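Local structure of Afp2 (Serratia entomophila, 6RBN) at residues R125-F130 with R248-R253; D211-Y216 with L222-T227; T111-F116 with M147-T152; P278-V283 with V313-T318. The protein probably builds, with related sheath subunits, the contractile sheath around the inner tube of the anti-feeding prophage, an injection particle. All blocks are in the same frame, centred on the assembly; numbering follows the deposited sequence.

Contact 1: residues R125-F130 with R248-R253; sequences RIFGLF and RYIPVR
F127 and I250 supply the apolar half of this contact, where strand 127-129 faces the first turn of helix 250-267. The strand directs F127 toward the helix, and with CG anti to the backbone N (chi1 -171°) the far end of the ring reaches I250. CZ is 3.7 Å from I250 CG2 and equally 3.7 Å from I250 CG1, so the ring end meets both branches of the isoleucine. The two side chains cross at about a right angle, the methyl lying obliquely to the ring. Toward the ring's CD1 side, F127 CD1 comes within 4.4 Å of R253 CG, which extends the apolar patch along the aliphatic part of the arginine.

The polar half is made of two arginines. R125 bends at chi2 and chi3 and brings NH1 to 3.3 Å from R253 NH2. No hydrogen bond joins these two donors; R125 NH1 sits at the edge of the R253 guanidinium, near its plane, and the two planes are turned 62° apart. Their closeness is consistent with the shared carboxylate of E14 of the Afp3 chain, which makes salt bridges with both R125 NH1 and R253 NH2. E260 of the same chain as the arginines adds further negative charge through a salt bridge to R125 NH1, and R253 has a cation-pi contact with W247.

The contact thus illustrates a division of labour: hydrocarbon joins sheet to helix within the subunit, while beside it one acidic residue of the Afp3 chain bridges two arginines, one from the loop before the strand and one from the helix, so that like charges can probably sit close without net repulsion.

Contact 2: residues D211-Y216 with L222-T227; sequences DFQGKY and LNMIRT
The Y216 ring carries L222 over one of its faces. Methyl CD1 of L222 stands 3.7 Å from the ring centroid and only 18° off the normal, a CH-pi contact in which CD1 approaches Y216 CD1 to 3.5 Å. The two side chains run side by side in the same direction. Within the segment 211-216, Y216 CE2 lies over one face of the F212 ring, and F212 in turn meets the methyl end of M224 obliquely, with CE2 4.1 Å from M224 CE. At the edge of the R226 guanidinium, near its plane, lies Q213 OE1, 3.7 Å from R226 NH1 and not hydrogen-bonded to it; the salt-bridge partner of NH1 is D210.

Between these groups Q213 stretches out, CG anti to the backbone N (chi1 -174°); Q213 and M224 lie alongside each other, running opposite ways. Q213 CG reaches 3.6 Å from M224 SD, and Q213 CD is 3.6 Å from M224 CB. A weak hydrogen bond takes Q213 NE2 on to the W236 carbonyl.

Such an arrangement belongs to a helix-turn-strand unit: helix 210-216 folds back, after a short connection, onto the chain entering the antiparallel hairpin 225-226/234-235 in the subtilisin-like region of the sheath protein.

Contact 3: residues T111-F116 with M147-T152; sequences TTYTAF and MEEYPT
Y113 reaches from the first turn of helix 112-122 into the loop 147-152, and its aromatic contact is with Y150. The hydroxyl end of Y113 comes up to one side of the second ring: OH is 3.2 Å from Y150 CE1, and CZ of Y113 lies 3.9 Å from the same carbon. With the centroids 5.5 Å apart and the planes at 50°, the pair is oblique.

E149 meets the same side of the Y113 ring plane as Y150, nearer CD2 and CE2. The carbonyl O of E149 lies 3.4 Å from Y113 CD2, a contact of oxygen with ring carbon, whereas the carboxylate passes the hydroxyl end, its plane turned 69° from that of the ring. E149 OE2 and Y113 OH are 3.8 Å apart, too far to count as a bond. A chi1 of 68° sets the glutamate CG between its backbone N and carbonyl carbon, and the extended chain then carries the carboxylate across the ring's hydroxyl end.

One turn further along the helix the contact is purely apolar. F116 CD2 lies 4.3 Å from P151 CG, which approaches the phenyl obliquely. F116 CG is anti to the backbone N, and both residues point their side chains toward the opposite segment.

Behind the contact, F130, just after strand 127-129, meets F116 edge-to-face and also packs on Y113, while K220 donates hydrogen bonds to the carbonyls of M147 and Y150. The loop 147-152, linking helix 143-146 to strand 156-157, is laid across the start of helix 112-122, beside the mixed sheet.

Contact 4: residues P278-V283 with V313-T318; sequences PTWQRV and VGKDLT
W280 overlaps the loop 313-318 with the six-membered part of its indole, whose CZ3 comes to 4.0 Å from K315 CB. The setting is the C-terminal domain of a phage-type tail sheath protein, where helix 277-295 packs beside the antiparallel pair 309-312/328-335. Backbone as well as side chain meets the indole: W280 CZ3 is 4.4 Å from G314 C, and both partners approach the ring at a slant.

W280 keeps CG anti to its own carbonyl carbon (chi1 -56°), and this sends the indole out from the helix toward the loop. The K315 chain crosses it obliquely; its CB does the touching, while the rest of the lysine leads away. A hydrogen bond from NE1 to N275 OD1 fixes the indole's rotation, while its carbons pack on the loop, M329 and I324. Q281 O accepts a hydrogen bond from Q147 NE2 of the chain of Afp1, probably the tube protein, so this part of helix 277-295 faces the tube, while the loop 313-318 touches the chain of Afp3.

Nearer the helix backbone V313 takes over. Its two methyls divide the work, CG2 lying 4.1 Å from W280 CB and CG1 resting 3.7 Å from the W280 carbonyl O.

Overall arrangement
Contacts 1, 2 and 3 form a connected cluster, whereas contact 4 stands apart. Contact 3 opens first along the chain and crosses contact 1, helix 112-122 leading into strand 127-129 of the mixed sheet; their centres are 14 Å apart. Contact 2 falls between the two segments of contact 1 and touches both neighbours: N223 packs on I250, and L222 on M147. Contact 1 joins the subtilisin-like range to the C-terminal range. Contact 4, last, lies wholly in the latter, its centre about 31 Å from that of contact 1 and 48 Å from that of contact 2. Contact 1 meets Afp3, contact 2 a second copy of Afp2, and contact 4 both Afp1, probably tube, and Afp3, so sheath-sheath and sheath-tube interfaces lie at well-separated points.

Contact 1: residues R125-F130 with R248-R253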
# COMPACT_ATOMS: atom_id res chain seq x y z
N ARG C 125 77.47 -3.59 -31.42
CA ARG C 125 77.50 -4.49 -30.25
C ARG C 125 78.32 -5.75 -30.51
O ARG C 125 77.92 -6.85 -30.12
CB ARG C 125 76.09 -4.86 -29.80
CG ARG C 125 75.16 -3.72 -29.50
CD ARG C 125 75.60 -2.88 -28.33
NE ARG C 125 76.36 -1.70 -28.73
CZ ARG C 125 77.02 -0.94 -27.87
NH1 ARG C 125 77.02 -1.24 -26.59
NH2 ARG C 125 77.68 0.13 -28.29
N ILE C 126 79.45 -5.60 -31.17
CA ILE C 126 80.29 -6.73 -31.52
C ILE C 126 81.54 -6.73 -30.64
O ILE C 126 81.80 -5.78 -29.90
CB ILE C 126 80.63 -6.73 -33.03
CG1 ILE C 126 80.97 -5.32 -33.53
CG2 ILE C 126 79.48 -7.30 -33.83
CD1 ILE C 126 82.42 -4.93 -33.45
N PHE C 127 82.30 -7.81 -30.71
CA PHE C 127 83.56 -7.92 -29.98
C PHE C 127 84.60 -8.51 -30.91
O PHE C 127 84.38 -9.58 -31.49
CB PHE C 127 83.40 -8.80 -28.73
CG PHE C 127 84.60 -8.79 -27.83
CD1 PHE C 127 84.83 -7.72 -26.98
CD2 PHE C 127 85.51 -9.83 -27.85
CE1 PHE C 127 85.93 -7.70 -26.15
CE2 PHE C 127 86.61 -9.81 -27.02
CZ PHE C 127 86.82 -8.74 -26.18
N GLY C 128 85.72 -7.82 -31.07
CA GLY C 128 86.74 -8.23 -32.00
C GLY C 128 87.82 -9.09 -31.37
O GLY C 128 88.18 -8.91 -30.21
N LEU C 129 88.34 -10.03 -32.15
CA LEU C 129 89.39 -10.95 -31.71
C LEU C 129 90.54 -10.82 -32.71
O LEU C 129 90.47 -11.36 -33.81
CB LEU C 129 88.87 -12.38 -31.63
CG LEU C 129 87.72 -12.62 -30.65
CD1 LEU C 129 87.22 -14.04 -30.76
CD2 LEU C 129 88.16 -12.31 -29.23
N PHE C 130 91.58 -10.09 -32.32
CA PHE C 130 92.66 -9.73 -33.24
C PHE C 130 93.78 -10.76 -33.12
O PHE C 130 93.57 -11.86 -32.60
CB PHE C 130 93.09 -8.29 -32.96
CG PHE C 130 91.95 -7.32 -33.06
CD1 PHE C 130 91.35 -7.08 -34.28
CD2 PHE C 130 91.51 -6.64 -31.94
CE1 PHE C 130 90.30 -6.19 -34.37
CE2 PHE C 130 90.47 -5.74 -32.04
CZ PHE C 130 89.87 -5.52 -33.26
N ARG C 248 87.81 -2.72 -18.60
CA ARG C 248 88.75 -3.82 -18.53
C ARG C 248 87.93 -5.11 -18.59
O ARG C 248 86.70 -5.07 -18.59
CB ARG C 248 89.56 -3.68 -17.24
CG ARG C 248 90.82 -4.49 -17.08
CD ARG C 248 91.44 -4.23 -15.72
NE ARG C 248 91.92 -2.86 -15.57
CZ ARG C 248 91.47 -1.99 -14.67
NH1 ARG C 248 90.51 -2.35 -13.83
NH2 ARG C 248 91.97 -0.77 -14.61
N TYR C 249 88.59 -6.28 -18.63
CA TYR C 249 87.95 -7.57 -18.40
C TYR C 249 86.86 -7.97 -19.39
O TYR C 249 85.69 -7.65 -19.17
CB TYR C 249 87.39 -7.69 -16.97
CG TYR C 249 88.45 -7.68 -15.91
CD1 TYR C 249 89.37 -8.71 -15.82
CD2 TYR C 249 88.49 -6.67 -14.96
CE1 TYR C 249 90.34 -8.71 -14.85
CE2 TYR C 249 89.46 -6.67 -13.97
CZ TYR C 249 90.37 -7.70 -13.93
OH TYR C 249 91.34 -7.70 -12.94
N ILE C 250 87.26 -8.59 -20.51
CA ILE C 250 86.43 -9.24 -21.54
C ILE C 250 85.12 -9.86 -21.03
O ILE C 250 84.10 -9.71 -21.73
CB ILE C 250 87.26 -10.31 -22.28
CG1 ILE C 250 88.47 -9.70 -22.98
CG2 ILE C 250 86.46 -11.07 -23.34
CD1 ILE C 250 89.42 -10.74 -23.52
N PRO C 251 85.04 -10.56 -19.82
CA PRO C 251 83.72 -10.86 -19.23
C PRO C 251 82.75 -9.70 -19.12
O PRO C 251 81.63 -9.80 -19.63
CB PRO C 251 84.08 -11.37 -17.83
CG PRO C 251 85.32 -11.97 -17.99
CD PRO C 251 86.09 -11.24 -19.02
N VAL C 252 83.14 -8.60 -18.47
CA VAL C 252 82.16 -7.54 -18.22
C VAL C 252 81.89 -6.69 -19.45
O VAL C 252 80.95 -5.88 -19.42
CB VAL C 252 82.58 -6.61 -17.07
CG1 VAL C 252 82.93 -7.42 -15.84
CG2 VAL C 252 83.69 -5.68 -17.46
N ARG C 253 82.65 -6.84 -20.53
CA ARG C 253 82.25 -6.20 -21.77
C ARG C 253 81.25 -7.06 -22.53
O ARG C 253 80.20 -6.57 -22.96
CB ARG C 253 83.45 -5.90 -22.67
CG ARG C 253 83.00 -5.13 -23.89
CD ARG C 253 82.65 -3.74 -23.44
NE ARG C 253 81.71 -3.04 -24.32
CZ ARG C 253 80.41 -3.05 -24.11
NH1 ARG C 253 79.93 -3.69 -23.06
NH2 ARG C 253 79.58 -2.42 -24.91

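Contact 2: residues D211-Y216 with L222-T227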
# COMPACT_ATOMS: atom_id res chain seq x y z
N ASP C 211 107.26 -14.02 -16.69
CA ASP C 211 107.91 -12.72 -16.70
C ASP C 211 107.78 -12.01 -18.04
O ASP C 211 107.97 -10.79 -18.10
CB ASP C 211 109.39 -12.88 -16.32
CG ASP C 211 109.57 -13.29 -14.88
OD1 ASP C 211 108.71 -12.96 -14.04
OD2 ASP C 211 110.59 -13.95 -14.57
N PHE C 212 107.48 -12.75 -19.10
CA PHE C 212 107.20 -12.12 -20.39
C PHE C 212 105.81 -11.50 -20.42
O PHE C 212 105.63 -10.39 -20.93
CB PHE C 212 107.35 -13.14 -21.51
CG PHE C 212 107.08 -12.58 -22.88
CD1 PHE C 212 108.00 -11.76 -23.50
CD2 PHE C 212 105.90 -12.88 -23.54
CE1 PHE C 212 107.75 -11.25 -24.75
CE2 PHE C 212 105.65 -12.37 -24.79
CZ PHE C 212 106.57 -11.56 -25.39
N GLN C 213 104.81 -12.21 -19.87
CA GLN C 213 103.44 -11.71 -19.87
C GLN C 213 103.26 -10.54 -18.91
O GLN C 213 102.36 -9.72 -19.13
CB GLN C 213 102.50 -12.87 -19.53
CG GLN C 213 101.01 -12.56 -19.62
CD GLN C 213 100.16 -13.78 -19.43
OE1 GLN C 213 100.66 -14.87 -19.19
NE2 GLN C 213 98.85 -13.61 -19.52
N GLY C 214 104.10 -10.43 -17.89
CA GLY C 214 103.99 -9.35 -16.92
C GLY C 214 104.23 -7.97 -17.48
O GLY C 214 103.74 -6.99 -16.91
N LYS C 215 104.97 -7.87 -18.59
CA LYS C 215 105.13 -6.58 -19.24
C LYS C 215 103.91 -6.19 -20.06
O LYS C 215 103.66 -5.00 -20.27
CB LYS C 215 106.37 -6.59 -20.15
CG LYS C 215 107.69 -6.73 -19.42
CD LYS C 215 108.86 -6.58 -20.38
CE LYS C 215 109.39 -7.93 -20.85
NZ LYS C 215 108.51 -8.57 -21.87
N TYR C 216 103.15 -7.18 -20.53
CA TYR C 216 102.05 -6.93 -21.45
C TYR C 216 100.68 -6.98 -20.81
O TYR C 216 99.70 -6.72 -21.50
CB TYR C 216 102.09 -7.95 -22.59
CG TYR C 216 103.28 -7.78 -23.49
CD1 TYR C 216 103.30 -6.81 -24.47
CD2 TYR C 216 104.40 -8.59 -23.33
CE1 TYR C 216 104.39 -6.67 -25.30
CE2 TYR C 216 105.49 -8.44 -24.14
CZ TYR C 216 105.48 -7.48 -25.12
OH TYR C 216 106.57 -7.32 -25.93
N LEU C 222 98.13 -8.09 -24.31
CA LEU C 222 98.31 -9.16 -25.30
C LEU C 222 97.54 -10.45 -25.07
O LEU C 222 97.27 -11.13 -26.06
CB LEU C 222 99.79 -9.55 -25.45
CG LEU C 222 100.64 -8.82 -26.47
CD1 LEU C 222 102.03 -9.40 -26.49
CD2 LEU C 222 100.03 -9.02 -27.82
N ASN C 223 97.20 -10.82 -23.83
CA ASN C 223 96.34 -11.99 -23.52
C ASN C 223 96.92 -13.31 -24.05
O ASN C 223 96.40 -13.89 -25.00
CB ASN C 223 94.91 -11.80 -24.03
CG ASN C 223 94.13 -10.81 -23.20
OD1 ASN C 223 94.22 -10.81 -21.98
ND2 ASN C 223 93.35 -9.97 -23.87
N MET C 224 98.02 -13.74 -23.44
CA MET C 224 98.76 -14.96 -23.78
C MET C 224 97.95 -16.24 -23.93
O MET C 224 96.89 -16.39 -23.32
CB MET C 224 99.82 -15.21 -22.72
CG MET C 224 101.14 -14.52 -22.95
SD MET C 224 101.09 -12.75 -23.23
CE MET C 224 101.60 -12.74 -24.92
N ILE C 225 98.46 -17.16 -24.74
CA ILE C 225 97.93 -18.51 -24.90
C ILE C 225 99.02 -19.46 -24.45
O ILE C 225 100.05 -19.60 -25.13
CB ILE C 225 97.51 -18.80 -26.35
CG1 ILE C 225 96.39 -17.85 -26.78
CG2 ILE C 225 97.08 -20.24 -26.50
CD1 ILE C 225 96.08 -17.93 -28.24
N ARG C 226 98.82 -20.11 -23.31
CA ARG C 226 99.87 -20.88 -22.66
C ARG C 226 99.39 -22.30 -22.42
O ARG C 226 98.19 -22.58 -22.40
CB ARG C 226 100.27 -20.23 -21.33
CG ARG C 226 100.95 -18.89 -21.49
CD ARG C 226 101.22 -18.28 -20.15
NE ARG C 226 102.09 -19.13 -19.36
CZ ARG C 226 102.38 -18.92 -18.08
NH1 ARG C 226 101.86 -17.88 -17.45
NH2 ARG C 226 103.18 -19.75 -17.44
N THR C 227 100.34 -23.21 -22.24
CA THR C 227 100.02 -24.60 -21.93
C THR C 227 100.43 -24.90 -20.49
O THR C 227 101.42 -24.36 -19.99
CB THR C 227 100.69 -25.56 -22.92
OG1 THR C 227 100.34 -26.91 -22.59
CG2 THR C 227 102.20 -25.40 -22.95

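Contact 3: residues T111-F116 with M147-T152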
# COMPACT_ATOMS: atom_id res chain seq x y z
N THR C 111 93.26 -4.01 -42.27
CA THR C 111 92.06 -3.81 -43.06
C THR C 111 90.82 -4.22 -42.29
O THR C 111 89.78 -3.55 -42.37
CB THR C 111 92.15 -4.60 -44.37
OG1 THR C 111 93.35 -4.24 -45.06
CG2 THR C 111 90.97 -4.30 -45.29
N THR C 112 90.91 -5.31 -41.53
CA THR C 112 89.91 -5.61 -40.51
C THR C 112 89.91 -4.54 -39.43
O THR C 112 88.84 -4.18 -38.92
CB THR C 112 90.18 -6.99 -39.92
OG1 THR C 112 90.14 -7.96 -40.97
CG2 THR C 112 89.14 -7.38 -38.89
N TYR C 113 91.08 -3.98 -39.11
CA TYR C 113 91.20 -3.01 -38.02
C TYR C 113 90.47 -1.71 -38.35
O TYR C 113 89.77 -1.15 -37.51
CB TYR C 113 92.68 -2.69 -37.74
CG TYR C 113 93.56 -3.83 -37.27
CD1 TYR C 113 93.03 -5.02 -36.80
CD2 TYR C 113 94.94 -3.70 -37.31
CE1 TYR C 113 93.85 -6.05 -36.40
CE2 TYR C 113 95.77 -4.72 -36.90
CZ TYR C 113 95.21 -5.89 -36.44
OH TYR C 113 96.02 -6.93 -36.03
N THR C 114 90.62 -1.22 -39.58
CA THR C 114 89.96 0.01 -39.98
C THR C 114 88.47 -0.19 -40.26
O THR C 114 87.73 0.80 -40.29
CB THR C 114 90.64 0.62 -41.21
OG1 THR C 114 90.03 1.89 -41.50
CG2 THR C 114 90.51 -0.29 -42.41
N ALA C 115 88.03 -1.42 -40.45
CA ALA C 115 86.61 -1.72 -40.55
C ALA C 115 86.01 -2.20 -39.24
O ALA C 115 84.78 -2.22 -39.11
CB ALA C 115 86.37 -2.77 -41.64
N PHE C 116 86.85 -2.59 -38.28
CA PHE C 116 86.38 -2.81 -36.92
C PHE C 116 85.92 -1.51 -36.29
O PHE C 116 84.83 -1.43 -35.72
CB PHE C 116 87.49 -3.45 -36.09
CG PHE C 116 87.15 -3.64 -34.66
CD1 PHE C 116 86.30 -4.66 -34.27
CD2 PHE C 116 87.68 -2.80 -33.69
CE1 PHE C 116 85.99 -4.83 -32.95
CE2 PHE C 116 87.36 -2.98 -32.37
CZ PHE C 116 86.52 -3.99 -32.00
N MET C 147 102.31 -2.81 -29.63
CA MET C 147 100.86 -2.68 -29.57
C MET C 147 100.35 -1.42 -30.26
O MET C 147 99.31 -0.89 -29.89
CB MET C 147 100.40 -2.69 -28.11
CG MET C 147 100.83 -3.91 -27.34
SD MET C 147 100.21 -5.41 -28.09
CE MET C 147 98.48 -5.21 -27.77
N GLU C 148 101.08 -0.92 -31.26
CA GLU C 148 100.72 0.35 -31.87
C GLU C 148 99.85 0.22 -33.10
O GLU C 148 99.30 1.23 -33.56
CB GLU C 148 101.98 1.15 -32.22
CG GLU C 148 102.84 0.51 -33.29
CD GLU C 148 104.10 1.30 -33.55
OE1 GLU C 148 104.30 2.34 -32.89
OE2 GLU C 148 104.90 0.89 -34.42
N GLU C 149 99.70 -0.98 -33.66
CA GLU C 149 98.82 -1.16 -34.81
C GLU C 149 97.38 -1.47 -34.41
O GLU C 149 96.52 -1.52 -35.29
CB GLU C 149 99.33 -2.28 -35.71
CG GLU C 149 99.25 -3.66 -35.08
CD GLU C 149 99.73 -4.75 -36.01
OE1 GLU C 149 100.13 -4.43 -37.15
OE2 GLU C 149 99.71 -5.93 -35.61
N TYR C 150 97.12 -1.66 -33.16
CA TYR C 150 95.83 -2.10 -32.66
C TYR C 150 94.99 -0.91 -32.21
O TYR C 150 95.53 0.13 -31.83
CB TYR C 150 96.01 -3.06 -31.50
CG TYR C 150 96.76 -4.30 -31.89
CD1 TYR C 150 96.14 -5.31 -32.60
CD2 TYR C 150 98.10 -4.45 -31.56
CE1 TYR C 150 96.83 -6.44 -32.97
CE2 TYR C 150 98.80 -5.57 -31.92
CZ TYR C 150 98.16 -6.57 -32.63
OH TYR C 150 98.85 -7.69 -32.99
N PRO C 151 93.65 -1.03 -32.26
CA PRO C 151 92.80 0.05 -31.75
C PRO C 151 92.86 0.20 -30.24
O PRO C 151 93.46 -0.62 -29.54
CB PRO C 151 91.40 -0.38 -32.20
CG PRO C 151 91.63 -1.26 -33.37
CD PRO C 151 92.88 -2.00 -33.05
N THR C 152 92.24 1.26 -29.71
CA THR C 152 92.19 1.51 -28.28
C THR C 152 90.77 1.33 -27.76
O THR C 152 90.44 1.73 -26.64
CB THR C 152 92.75 2.91 -27.98
OG1 THR C 152 93.84 3.17 -28.87
CG2 THR C 152 93.34 2.99 -26.58

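Contact 4: residues P278-V283 with V313-T318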
# COMPACT_ATOMS: atom_id res chain seq x y z
N PRO C 278 50.91 3.83 -20.35
CA PRO C 278 50.78 2.36 -20.28
C PRO C 278 51.84 1.60 -21.05
O PRO C 278 52.16 0.46 -20.67
CB PRO C 278 49.39 2.10 -20.86
CG PRO C 278 48.66 3.30 -20.58
CD PRO C 278 49.62 4.42 -20.74
N THR C 279 52.39 2.17 -22.12
CA THR C 279 53.44 1.48 -22.85
C THR C 279 54.76 1.52 -22.10
O THR C 279 55.51 0.54 -22.11
CB THR C 279 53.59 2.10 -24.24
OG1 THR C 279 52.31 2.07 -24.90
CG2 THR C 279 54.57 1.32 -25.10
N TRP C 280 55.03 2.62 -21.39
CA TRP C 280 56.27 2.76 -20.63
C TRP C 280 56.30 1.79 -19.46
O TRP C 280 57.37 1.32 -19.07
CB TRP C 280 56.40 4.19 -20.10
CG TRP C 280 56.34 5.25 -21.15
CD1 TRP C 280 56.53 5.10 -22.49
CD2 TRP C 280 55.97 6.61 -20.94
NE1 TRP C 280 56.34 6.30 -23.13
CE2 TRP C 280 55.99 7.24 -22.20
CE3 TRP C 280 55.64 7.36 -19.82
CZ2 TRP C 280 55.69 8.58 -22.36
CZ3 TRP C 280 55.34 8.69 -19.98
CH2 TRP C 280 55.37 9.29 -21.24
N GLN C 281 55.14 1.50 -18.88
CA GLN C 281 55.05 0.48 -17.85
C GLN C 281 55.26 -0.91 -18.42
O GLN C 281 55.78 -1.79 -17.74
CB GLN C 281 53.69 0.55 -17.15
CG GLN C 281 53.47 1.80 -16.37
CD GLN C 281 54.48 1.97 -15.27
OE1 GLN C 281 55.31 2.86 -15.30
NE2 GLN C 281 54.42 1.09 -14.28
N ARG C 282 54.86 -1.12 -19.67
CA ARG C 282 55.03 -2.43 -20.28
C ARG C 282 56.45 -2.62 -20.79
O ARG C 282 56.91 -3.75 -20.94
CB ARG C 282 53.99 -2.61 -21.39
CG ARG C 282 53.85 -4.03 -21.91
CD ARG C 282 52.69 -4.17 -22.87
NE ARG C 282 52.90 -3.42 -24.10
CZ ARG C 282 51.99 -3.30 -25.05
NH1 ARG C 282 50.81 -3.88 -24.91
NH2 ARG C 282 52.26 -2.60 -26.14
N VAL C 283 57.16 -1.52 -21.03
CA VAL C 283 58.57 -1.62 -21.40
C VAL C 283 59.42 -1.95 -20.18
O VAL C 283 60.23 -2.89 -20.21
CB VAL C 283 59.04 -0.33 -22.09
CG1 VAL C 283 60.54 -0.32 -22.23
CG2 VAL C 283 58.42 -0.22 -23.45
N VAL C 313 61.85 4.93 -15.96
CA VAL C 313 61.30 5.67 -17.09
C VAL C 313 60.13 6.51 -16.60
O VAL C 313 59.32 6.05 -15.78
CB VAL C 313 60.92 4.71 -18.24
CG1 VAL C 313 60.00 3.60 -17.77
CG2 VAL C 313 60.28 5.46 -19.39
N GLY C 314 60.05 7.76 -17.03
CA GLY C 314 58.99 8.63 -16.56
C GLY C 314 58.76 9.78 -17.51
O GLY C 314 59.45 9.94 -18.52
N LYS C 315 57.77 10.60 -17.16
CA LYS C 315 57.42 11.73 -18.01
C LYS C 315 58.28 12.95 -17.68
O LYS C 315 58.39 13.87 -18.50
CB LYS C 315 55.93 12.04 -17.86
CG LYS C 315 55.33 12.98 -18.92
CD LYS C 315 55.15 14.39 -18.39
CE LYS C 315 54.57 15.29 -19.45
NZ LYS C 315 53.19 14.87 -19.82
N ASP C 316 58.87 13.00 -16.49
CA ASP C 316 59.92 13.96 -16.20
C ASP C 316 61.03 13.30 -15.39
O ASP C 316 61.64 13.93 -14.51
CB ASP C 316 59.37 15.21 -15.52
CG ASP C 316 58.57 14.90 -14.26
OD1 ASP C 316 58.36 13.71 -13.94
OD2 ASP C 316 58.13 15.86 -13.60
N LEU C 317 61.30 12.03 -15.67
CA LEU C 317 62.42 11.31 -15.10
C LEU C 317 63.56 11.16 -16.10
O LEU C 317 64.69 11.59 -15.84
CB LEU C 317 61.98 9.92 -14.63
CG LEU C 317 61.50 9.72 -13.20
CD1 LEU C 317 60.93 8.33 -13.05
CD2 LEU C 317 62.65 9.93 -12.26
N THR C 318 63.28 10.56 -17.25
CA THR C 318 64.29 10.26 -18.24
C THR C 318 64.10 11.02 -19.54
O THR C 318 65.03 11.08 -20.35
CB THR C 318 64.31 8.76 -18.54
OG1 THR C 318 63.04 8.37 -19.07
CG2 THR C 318 64.57 7.97 -17.28